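Fanconi-associated nuclease 1 homolog (Pseudomonas aeruginosa, PDB 5Y7Q) belongs to the FAN1 family of nucleases, combining an HTH domain, a SAP domain and a VRR-NUC domain in one chain. Local coordinates at residues Leu410-Leu418 / Leu508-Leu516; Gln124-Leu132 / Phe167-Trp176. All coordinates share one frame; numbering follows the deposited sequence.

Contact 1 (Leu410-Leu418 / Leu508-Leu516); sequences LINSLFGLL and LRAWFERLL
Phe512 of helix 508-516 enters helix 410-418 as a knob into a hole, its ring lodged among Ile411, Leu414, Phe415 and Leu418. The two helices cross nearly at right angles (-85°), their axes 10.1 Å apart at closest approach. From Phe512 CB, which lies 4.0 Å from Phe415 CD1, the side chain runs into the opposite helix with CG anti to its own carbonyl carbon (chi1 -69°). CG and CD2 lie near Phe415 CD1, and CD1 meets Phe415 CB, which sits over the ring face as a CH-pi contact. CE1 reaches both Phe415 CB and the backbone oxygen of Ile411, Phe512 CE2 has Leu418 CD2 at the ring edge, 4.1 Å away, and Phe512 CZ ends by the backbone N and CA of Phe415, with Leu414 CB 3.7 Å off. The Phe415 ring turns its edge to the face of Phe512 in a T-shaped pair, centroids 5.5 Å apart and planes at 62°; its CD2 and CZ touch Leu515 CD2 and Leu516 CD2. At the flank, Ile411 lays CD1 over the six-membered ring of Trp511, 3.7 Å from the centroid. Asn412 OD1 rests on Leu515 CD2, while its ND2 is hydrogen-bonded to the backbone oxygen of Arg523. No hydrogen bond links the two segments, so buried aliphatic and aromatic packing joins helix 409-418 to helix 505-517, the latter within the VRR-NUC domain range.

Contact 2 (Gln124-Leu132 / Phe167-Trp176); sequences QPTLELAQL and FPEARRLAEW
Leu127 and Arg171 pair in a minimal, weakly bonded two-stranded antiparallel sheet of the SAP domain, the first strand passing through the N-cap residue Glu128 into helix 129-135, the second running straight into the short turn 173-176. Theirs is a hydrogen-bonded pair: Leu127 N donates to Arg171 O at 2.8 Å, and Arg171 N returns a bond to Leu127 O at 3.2 Å. The same carbonyl oxygen also lies at the edge of the Trp176 indole, whose NE1 gives a weak second bond to that oxygen.

The close packing gathers around that indole. Leu132 CD2 sits over one face, 3.7 Å from the centroid of the five-membered ring, while Arg171 CD lies over the opposite face. Leu132 can reach there because its CG is anti to the backbone N (chi1 178°), sending the branch across from the first turn of helix 129-135. Alongside, Leu127 and Leu173 run side by side in the same direction, with Leu127 CD1 4.0 Å from Leu173 CB; Leu94 and Val184 of a neighbouring sheet touch these two leucines in turn.

The other side is looser and largely solvent-facing. Gln124, bent at chi2, crosses Arg172 without a hydrogen bond, Gln124 CG to Arg172 CB at 3.8 Å, and lays its amide by Ala174 CB. Thr126 CG2 meets Ala170 CB. Glu175 OE2 accepts a bond from Arg172 N and lies over the guanidinium face of the same residue, where no N-H points at it. At the helix start, Glu128 N bonds Gln131 OE1 at 2.8 Å.

Contact 2 comes first along the chain and closes before contact 1 opens; the two lie in series on opposite sides of the chain's centre. Their centres are about 58 Å apart, their nearest atoms about 44 Å, and they share no helix, strand or sheet. Contact 2 belongs to the SAP domain and joins a small antiparallel sheet to the helical turns that follow it. Contact 1 joins helices 409-418 and 505-517, the latter in the VRR-NUC region. Neither touches the bound nucleic acid, the nearest atoms lying about 8 Å (contact 2) and about 11 Å (contact 1) away, consistent with two separate modules of one chain, each lying near the nucleic acid.

Contact 1 (Leu410-Leu418 / Leu508-Leu516)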
loop_
_atom_site.group_PDB
_atom_site.type_symbol
_atom_site.label_atom_id
_atom_site.label_comp_id
_atom_site.label_asym_id
_atom_site.label_seq_id
_atom_site.Cartn_x
_atom_site.Cartn_y
_atom_site.Cartn_z
ATOM N N LEU A 410 -1.205 -19.573 3.455
ATOM C CA LEU A 410 -0.350 -20.727 3.722
ATOM C C LEU A 410 0.639 -20.958 2.584
ATOM O O LEU A 410 1.846 -21.104 2.816
ATOM C CB LEU A 410 -1.188 -21.971 3.968
ATOM C CG LEU A 410 -0.306 -23.213 3.867
ATOM C CD1 LEU A 410 0.621 -23.308 5.075
ATOM C CD2 LEU A 410 -1.153 -24.464 3.687
ATOM N N ILE A 411 0.153 -20.959 1.342
ATOM C CA ILE A 411 1.044 -21.217 0.218
ATOM C C ILE A 411 2.055 -20.086 0.041
ATOM O O ILE A 411 3.249 -20.342 -0.170
ATOM C CB ILE A 411 0.218 -21.464 -1.047
ATOM C CG1 ILE A 411 -0.533 -22.763 -0.850
ATOM C CG2 ILE A 411 1.103 -21.535 -2.265
ATOM C CD1 ILE A 411 -1.409 -23.133 -1.988
ATOM N N ASN A 412 1.609 -18.825 0.128
ATOM C CA ASN A 412 2.568 -17.727 0.071
ATOM C C ASN A 412 3.566 -17.830 1.208
ATOM O O ASN A 412 4.768 -17.644 0.996
ATOM C CB ASN A 412 1.870 -16.375 0.103
ATOM C CG ASN A 412 1.086 -16.110 -1.148
ATOM O OD1 ASN A 412 1.039 -16.956 -2.036
ATOM N ND2 ASN A 412 0.436 -14.958 -1.219
ATOM N N SER A 413 3.103 -18.182 2.410
ATOM C CA SER A 413 4.039 -18.299 3.520
ATOM C C SER A 413 5.100 -19.342 3.226
ATOM O O SER A 413 6.294 -19.062 3.320
ATOM C CB SER A 413 3.294 -18.622 4.803
ATOM O OG SER A 413 2.601 -17.465 5.238
ATOM N N LEU A 414 4.685 -20.553 2.853
ATOM C CA LEU A 414 5.658 -21.590 2.532
ATOM C C LEU A 414 6.662 -21.096 1.498
ATOM O O LEU A 414 7.863 -21.389 1.591
ATOM C CB LEU A 414 4.932 -22.845 2.040
ATOM C CG LEU A 414 4.078 -23.521 3.108
ATOM C CD1 LEU A 414 3.201 -24.562 2.484
ATOM C CD2 LEU A 414 4.964 -24.139 4.145
ATOM N N PHE A 415 6.196 -20.313 0.524
ATOM C CA PHE A 415 7.114 -19.761 -0.468
ATOM C C PHE A 415 8.095 -18.785 0.170
ATOM O O PHE A 415 9.307 -18.835 -0.089
ATOM C CB PHE A 415 6.337 -19.063 -1.569
ATOM C CG PHE A 415 7.193 -18.235 -2.458
ATOM C CD1 PHE A 415 8.070 -18.839 -3.350
ATOM C CD2 PHE A 415 7.127 -16.857 -2.415
ATOM C CE1 PHE A 415 8.869 -18.075 -4.193
ATOM C CE2 PHE A 415 7.923 -16.083 -3.245
ATOM C CZ PHE A 415 8.798 -16.696 -4.140
ATOM N N GLY A 416 7.594 -17.886 1.009
ATOM C CA GLY A 416 8.462 -16.887 1.585
ATOM C C GLY A 416 9.446 -17.478 2.564
ATOM O O GLY A 416 10.557 -16.957 2.727
ATOM N N LEU A 417 9.059 -18.570 3.223
ATOM C CA LEU A 417 9.982 -19.259 4.108
ATOM C C LEU A 417 11.077 -19.950 3.314
ATOM O O LEU A 417 12.270 -19.805 3.623
ATOM C CB LEU A 417 9.222 -20.251 4.980
ATOM C CG LEU A 417 8.524 -19.455 6.086
ATOM C CD1 LEU A 417 7.494 -20.334 6.792
ATOM C CD2 LEU A 417 9.559 -18.844 7.086
ATOM N N LEU A 418 10.703 -20.717 2.288
ATOM C CA LEU A 418 11.746 -21.428 1.554
ATOM C C LEU A 418 12.692 -20.436 0.899
ATOM O O LEU A 418 13.922 -20.543 1.030
ATOM C CB LEU A 418 11.129 -22.366 0.512
ATOM C CG LEU A 418 12.066 -23.274 -0.264
ATOM C CD1 LEU A 418 13.008 -24.071 0.663
ATOM C CD2 LEU A 418 11.222 -24.205 -1.131
ATOM N N LEU A 508 4.051 -27.915 -4.516
ATOM C CA LEU A 508 4.716 -26.726 -4.003
ATOM C C LEU A 508 5.501 -26.040 -5.098
ATOM O O LEU A 508 5.397 -24.825 -5.277
ATOM C CB LEU A 508 5.644 -27.077 -2.850
ATOM C CG LEU A 508 4.946 -27.270 -1.516
ATOM C CD1 LEU A 508 5.974 -27.148 -0.438
ATOM C CD2 LEU A 508 3.868 -26.259 -1.351
ATOM N N ARG A 509 6.277 -26.804 -5.853
ATOM C CA ARG A 509 7.005 -26.211 -6.964
ATOM C C ARG A 509 6.054 -25.559 -7.956
ATOM O O ARG A 509 6.293 -24.432 -8.396
ATOM C CB ARG A 509 7.873 -27.264 -7.653
ATOM C CG ARG A 509 8.427 -26.813 -8.968
ATOM C CD ARG A 509 9.789 -27.398 -9.163
ATOM N NE ARG A 509 10.830 -26.535 -8.608
ATOM C CZ ARG A 509 12.131 -26.767 -8.749
ATOM N NH1 ARG A 509 13.014 -25.938 -8.222
ATOM N NH2 ARG A 509 12.548 -27.837 -9.424
ATOM N N ALA A 510 4.963 -26.241 -8.315
ATOM C CA ALA A 510 4.036 -25.664 -9.286
ATOM C C ALA A 510 3.520 -24.304 -8.808
ATOM O O ALA A 510 3.653 -23.286 -9.504
ATOM C CB ALA A 510 2.888 -26.637 -9.550
ATOM N N TRP A 511 2.962 -24.264 -7.597
ATOM C CA TRP A 511 2.471 -23.006 -7.049
ATOM C C TRP A 511 3.568 -21.951 -7.009
ATOM O O TRP A 511 3.365 -20.814 -7.440
ATOM C CB TRP A 511 1.896 -23.228 -5.651
ATOM C CG TRP A 511 0.747 -24.139 -5.647
ATOM C CD1 TRP A 511 -0.179 -24.305 -6.647
ATOM C CD2 TRP A 511 0.403 -25.062 -4.625
ATOM N NE1 TRP A 511 -1.090 -25.276 -6.293
ATOM C CE2 TRP A 511 -0.752 -25.759 -5.056
ATOM C CE3 TRP A 511 0.960 -25.380 -3.389
ATOM C CZ2 TRP A 511 -1.362 -26.738 -4.283
ATOM C CZ3 TRP A 511 0.349 -26.353 -2.621
ATOM C CH2 TRP A 511 -0.799 -27.022 -3.071
ATOM N N PHE A 512 4.746 -22.313 -6.500
ATOM C CA PHE A 512 5.809 -21.329 -6.286
ATOM C C PHE A 512 6.260 -20.702 -7.601
ATOM O O PHE A 512 6.503 -19.487 -7.677
ATOM C CB PHE A 512 6.984 -21.985 -5.556
ATOM C CG PHE A 512 6.675 -22.344 -4.126
ATOM C CD1 PHE A 512 5.439 -22.017 -3.562
ATOM C CD2 PHE A 512 7.614 -22.976 -3.339
ATOM C CE1 PHE A 512 5.135 -22.340 -2.246
ATOM C CE2 PHE A 512 7.323 -23.285 -2.015
ATOM C CZ PHE A 512 6.085 -22.974 -1.469
ATOM N N GLU A 513 6.350 -21.507 -8.660
ATOM C CA GLU A 513 6.708 -20.949 -9.955
ATOM C C GLU A 513 5.588 -20.080 -10.512
ATOM O O GLU A 513 5.864 -19.078 -11.187
ATOM C CB GLU A 513 7.068 -22.069 -10.930
ATOM C CG GLU A 513 8.234 -21.736 -11.854
ATOM C CD GLU A 513 9.566 -22.281 -11.350
ATOM O OE1 GLU A 513 9.704 -23.519 -11.211
ATOM O OE2 GLU A 513 10.475 -21.461 -11.088
ATOM N N ARG A 514 4.327 -20.421 -10.232
ATOM C CA ARG A 514 3.244 -19.559 -10.709
ATOM C C ARG A 514 3.288 -18.193 -10.032
ATOM O O ARG A 514 3.102 -17.160 -10.688
ATOM C CB ARG A 514 1.880 -20.216 -10.487
ATOM C CG ARG A 514 0.728 -19.471 -11.175
ATOM C CD ARG A 514 -0.614 -20.160 -10.973
ATOM N NE ARG A 514 -1.688 -19.206 -10.700
ATOM C CZ ARG A 514 -2.501 -18.691 -11.619
ATOM N NH1 ARG A 514 -2.377 -19.029 -12.910
ATOM N NH2 ARG A 514 -3.441 -17.828 -11.236
ATOM N N LEU A 515 3.530 -18.171 -8.719
ATOM C CA LEU A 515 3.653 -16.906 -8.002
ATOM C C LEU A 515 4.808 -16.068 -8.546
ATOM O O LEU A 515 4.632 -14.883 -8.870
ATOM C CB LEU A 515 3.834 -17.184 -6.513
ATOM C CG LEU A 515 3.926 -15.950 -5.629
ATOM C CD1 LEU A 515 2.800 -14.959 -5.958
ATOM C CD2 LEU A 515 3.866 -16.389 -4.187
ATOM N N LEU A 516 5.998 -16.676 -8.666
ATOM C CA LEU A 516 7.156 -15.954 -9.197
ATOM C C LEU A 516 6.873 -15.355 -10.562
ATOM O O LEU A 516 7.322 -14.241 -10.856
ATOM C CB LEU A 516 8.374 -16.869 -9.301
ATOM C CG LEU A 516 9.279 -16.923 -8.073
ATOM C CD1 LEU A 516 10.533 -17.722 -8.419
ATOM C CD2 LEU A 516 9.630 -15.531 -7.547
#

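Contact 2 (Gln124-Leu132 / Phe167-Trp176)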
loop_
_atom_site.group_PDB
_atom_site.type_symbol
_atom_site.label_atom_id
_atom_site.label_comp_id
_atom_site.label_asym_id
_atom_site.label_seq_id
_atom_site.Cartn_x
_atom_site.Cartn_y
_atom_site.Cartn_z
ATOM N N GLN A 124 3.229 34.438 14.963
ATOM C CA GLN A 124 2.198 35.276 14.347
ATOM C C GLN A 124 2.131 35.096 12.825
ATOM O O GLN A 124 2.457 36.023 12.067
ATOM C CB GLN A 124 2.430 36.758 14.704
ATOM C CG GLN A 124 1.158 37.637 14.680
ATOM C CD GLN A 124 1.006 38.505 15.921
ATOM O OE1 GLN A 124 0.630 38.010 16.987
ATOM N NE2 GLN A 124 1.289 39.810 15.788
ATOM N N PRO A 125 1.736 33.921 12.348
ATOM C CA PRO A 125 1.481 33.731 10.921
ATOM C C PRO A 125 0.122 34.302 10.558
ATOM O O PRO A 125 -0.612 34.812 11.402
ATOM C CB PRO A 125 1.459 32.221 10.782
ATOM C CG PRO A 125 0.791 31.810 12.073
ATOM C CD PRO A 125 1.385 32.712 13.119
ATOM N N THR A 126 -0.223 34.154 9.286
ATOM C CA THR A 126 -1.513 34.591 8.775
ATOM C C THR A 126 -2.422 33.380 8.623
ATOM O O THR A 126 -2.007 32.345 8.088
ATOM C CB THR A 126 -1.349 35.321 7.448
ATOM O OG1 THR A 126 -0.467 36.429 7.642
ATOM C CG2 THR A 126 -2.682 35.840 6.966
ATOM N N LEU A 127 -3.654 33.502 9.109
ATOM C CA LEU A 127 -4.548 32.364 9.250
ATOM C C LEU A 127 -5.801 32.561 8.409
ATOM O O LEU A 127 -6.439 33.621 8.470
ATOM C CB LEU A 127 -4.906 32.149 10.724
ATOM C CG LEU A 127 -3.709 31.786 11.624
ATOM C CD1 LEU A 127 -3.995 31.969 13.124
ATOM C CD2 LEU A 127 -3.248 30.353 11.341
ATOM N N GLU A 128 -6.115 31.553 7.594
ATOM C CA GLU A 128 -7.458 31.387 7.065
ATOM C C GLU A 128 -8.395 30.972 8.193
ATOM O O GLU A 128 -7.981 30.352 9.181
ATOM C CB GLU A 128 -7.472 30.352 5.943
ATOM C CG GLU A 128 -6.816 30.839 4.666
ATOM C CD GLU A 128 -7.645 31.908 3.952
ATOM O OE1 GLU A 128 -8.894 31.860 4.061
ATOM O OE2 GLU A 128 -7.054 32.794 3.285
ATOM N N LEU A 129 -9.668 31.343 8.044
ATOM C CA LEU A 129 -10.651 31.076 9.086
ATOM C C LEU A 129 -10.649 29.613 9.489
ATOM O O LEU A 129 -10.776 29.287 10.676
ATOM C CB LEU A 129 -12.027 31.482 8.594
ATOM C CG LEU A 129 -13.215 31.250 9.516
ATOM C CD1 LEU A 129 -12.973 31.720 10.944
ATOM C CD2 LEU A 129 -14.345 32.008 8.887
ATOM N N ALA A 130 -10.486 28.718 8.511
ATOM C CA ALA A 130 -10.441 27.286 8.802
ATOM C C ALA A 130 -9.269 26.940 9.714
ATOM O O ALA A 130 -9.404 26.107 10.622
ATOM C CB ALA A 130 -10.356 26.500 7.500
ATOM N N GLN A 131 -8.109 27.579 9.493
ATOM C CA GLN A 131 -6.938 27.295 10.320
ATOM C C GLN A 131 -7.132 27.834 11.726
ATOM O O GLN A 131 -6.751 27.187 12.714
ATOM C CB GLN A 131 -5.684 27.896 9.693
ATOM C CG GLN A 131 -5.663 27.947 8.172
ATOM C CD GLN A 131 -4.358 28.542 7.639
ATOM O OE1 GLN A 131 -4.359 29.481 6.843
ATOM N NE2 GLN A 131 -3.247 28.006 8.090
ATOM N N LEU A 132 -7.717 29.028 11.823
ATOM C CA LEU A 132 -8.163 29.553 13.106
ATOM C C LEU A 132 -9.048 28.548 13.812
ATOM O O LEU A 132 -8.944 28.360 15.028
ATOM C CB LEU A 132 -8.916 30.863 12.896
ATOM C CG LEU A 132 -9.492 31.501 14.149
ATOM C CD1 LEU A 132 -8.359 31.892 15.055
ATOM C CD2 LEU A 132 -10.336 32.719 13.793
ATOM N N PHE A 167 -16.217 35.814 6.418
ATOM C CA PHE A 167 -14.844 36.235 6.716
ATOM C C PHE A 167 -13.855 35.553 5.772
ATOM O O PHE A 167 -13.086 34.681 6.199
ATOM C CB PHE A 167 -14.433 35.903 8.152
ATOM C CG PHE A 167 -15.165 36.668 9.216
ATOM C CD1 PHE A 167 -14.520 37.662 9.936
ATOM C CD2 PHE A 167 -16.477 36.364 9.536
ATOM C CE1 PHE A 167 -15.182 38.358 10.936
ATOM C CE2 PHE A 167 -17.137 37.053 10.531
ATOM C CZ PHE A 167 -16.489 38.049 11.231
ATOM N N PRO A 168 -13.836 35.924 4.490
ATOM C CA PRO A 168 -12.863 35.298 3.579
ATOM C C PRO A 168 -11.432 35.764 3.805
ATOM O O PRO A 168 -10.496 35.002 3.522
ATOM C CB PRO A 168 -13.376 35.704 2.196
ATOM C CG PRO A 168 -13.996 37.043 2.443
ATOM C CD PRO A 168 -14.601 36.992 3.827
ATOM N N GLU A 169 -11.236 36.988 4.308
ATOM C CA GLU A 169 -9.906 37.583 4.403
ATOM C C GLU A 169 -9.142 36.992 5.585
ATOM O O GLU A 169 -9.668 36.903 6.702
ATOM C CB GLU A 169 -10.001 39.117 4.510
ATOM C CG GLU A 169 -10.301 39.707 5.899
ATOM C CD GLU A 169 -11.656 40.392 5.984
ATOM O OE1 GLU A 169 -11.749 41.606 5.675
ATOM O OE2 GLU A 169 -12.629 39.707 6.365
ATOM N N ALA A 170 -7.913 36.553 5.326
ATOM C CA ALA A 170 -7.064 35.993 6.368
ATOM C C ALA A 170 -6.413 37.100 7.195
ATOM O O ALA A 170 -6.206 38.227 6.726
ATOM C CB ALA A 170 -6.001 35.082 5.758
ATOM N N ARG A 171 -6.100 36.770 8.446
ATOM C CA ARG A 171 -5.599 37.732 9.417
ATOM C C ARG A 171 -4.532 37.043 10.258
ATOM O O ARG A 171 -4.503 35.818 10.363
ATOM C CB ARG A 171 -6.739 38.259 10.315
ATOM C CG ARG A 171 -7.919 38.889 9.558
ATOM C CD ARG A 171 -9.224 38.960 10.381
ATOM N NE ARG A 171 -10.241 39.797 9.729
ATOM C CZ ARG A 171 -11.295 40.333 10.348
ATOM N NH1 ARG A 171 -11.491 40.129 11.647
ATOM N NH2 ARG A 171 -12.153 41.088 9.671
ATOM N N ARG A 172 -3.657 37.833 10.871
ATOM C CA ARG A 172 -2.861 37.276 11.954
ATOM C C ARG A 172 -3.804 36.895 13.095
ATOM O O ARG A 172 -4.956 37.334 13.153
ATOM C CB ARG A 172 -1.793 38.274 12.449
ATOM C CG ARG A 172 -0.977 39.001 11.361
ATOM C CD ARG A 172 -0.170 40.195 11.917
ATOM N NE ARG A 172 -0.479 41.472 11.252
ATOM C CZ ARG A 172 -0.856 42.609 11.873
ATOM N NH1 ARG A 172 -0.977 42.662 13.200
ATOM N NH2 ARG A 172 -1.109 43.715 11.167
ATOM N N LEU A 173 -3.321 36.032 13.990
ATOM C CA LEU A 173 -4.114 35.692 15.172
ATOM C C LEU A 173 -4.463 36.934 15.990
ATOM O O LEU A 173 -5.576 37.043 16.518
ATOM C CB LEU A 173 -3.371 34.676 16.042
ATOM C CG LEU A 173 -3.976 34.380 17.431
ATOM C CD1 LEU A 173 -5.452 34.010 17.354
ATOM C CD2 LEU A 173 -3.217 33.275 18.160
ATOM N N ALA A 174 -3.519 37.875 16.117
ATOM C CA ALA A 174 -3.790 39.103 16.858
ATOM C C ALA A 174 -4.921 39.906 16.222
ATOM O O ALA A 174 -5.693 40.564 16.928
ATOM C CB ALA A 174 -2.521 39.948 16.958
ATOM N N GLU A 175 -5.040 39.866 14.895
ATOM C CA GLU A 175 -6.137 40.548 14.225
ATOM C C GLU A 175 -7.457 39.789 14.295
ATOM O O GLU A 175 -8.503 40.373 13.997
ATOM C CB GLU A 175 -5.785 40.807 12.759
ATOM C CG GLU A 175 -4.706 41.858 12.531
ATOM C CD GLU A 175 -4.345 42.007 11.060
ATOM O OE1 GLU A 175 -4.628 43.091 10.486
ATOM O OE2 GLU A 175 -3.789 41.031 10.486
ATOM N N TRP A 176 -7.448 38.503 14.651
ATOM C CA TRP A 176 -8.716 37.802 14.831
ATOM C C TRP A 176 -9.322 38.143 16.187
ATOM O O TRP A 176 -10.397 38.748 16.265
ATOM C CB TRP A 176 -8.533 36.294 14.683
ATOM C CG TRP A 176 -8.453 35.775 13.262
ATOM C CD1 TRP A 176 -7.380 35.178 12.680
ATOM C CD2 TRP A 176 -9.493 35.776 12.274
ATOM N NE1 TRP A 176 -7.673 34.822 11.387
ATOM C CE2 TRP A 176 -8.965 35.173 11.112
ATOM C CE3 TRP A 176 -10.811 36.236 12.252
ATOM C CZ2 TRP A 176 -9.705 35.014 9.945
ATOM C CZ3 TRP A 176 -11.546 36.074 11.088
ATOM C CH2 TRP A 176 -10.991 35.462 9.955
#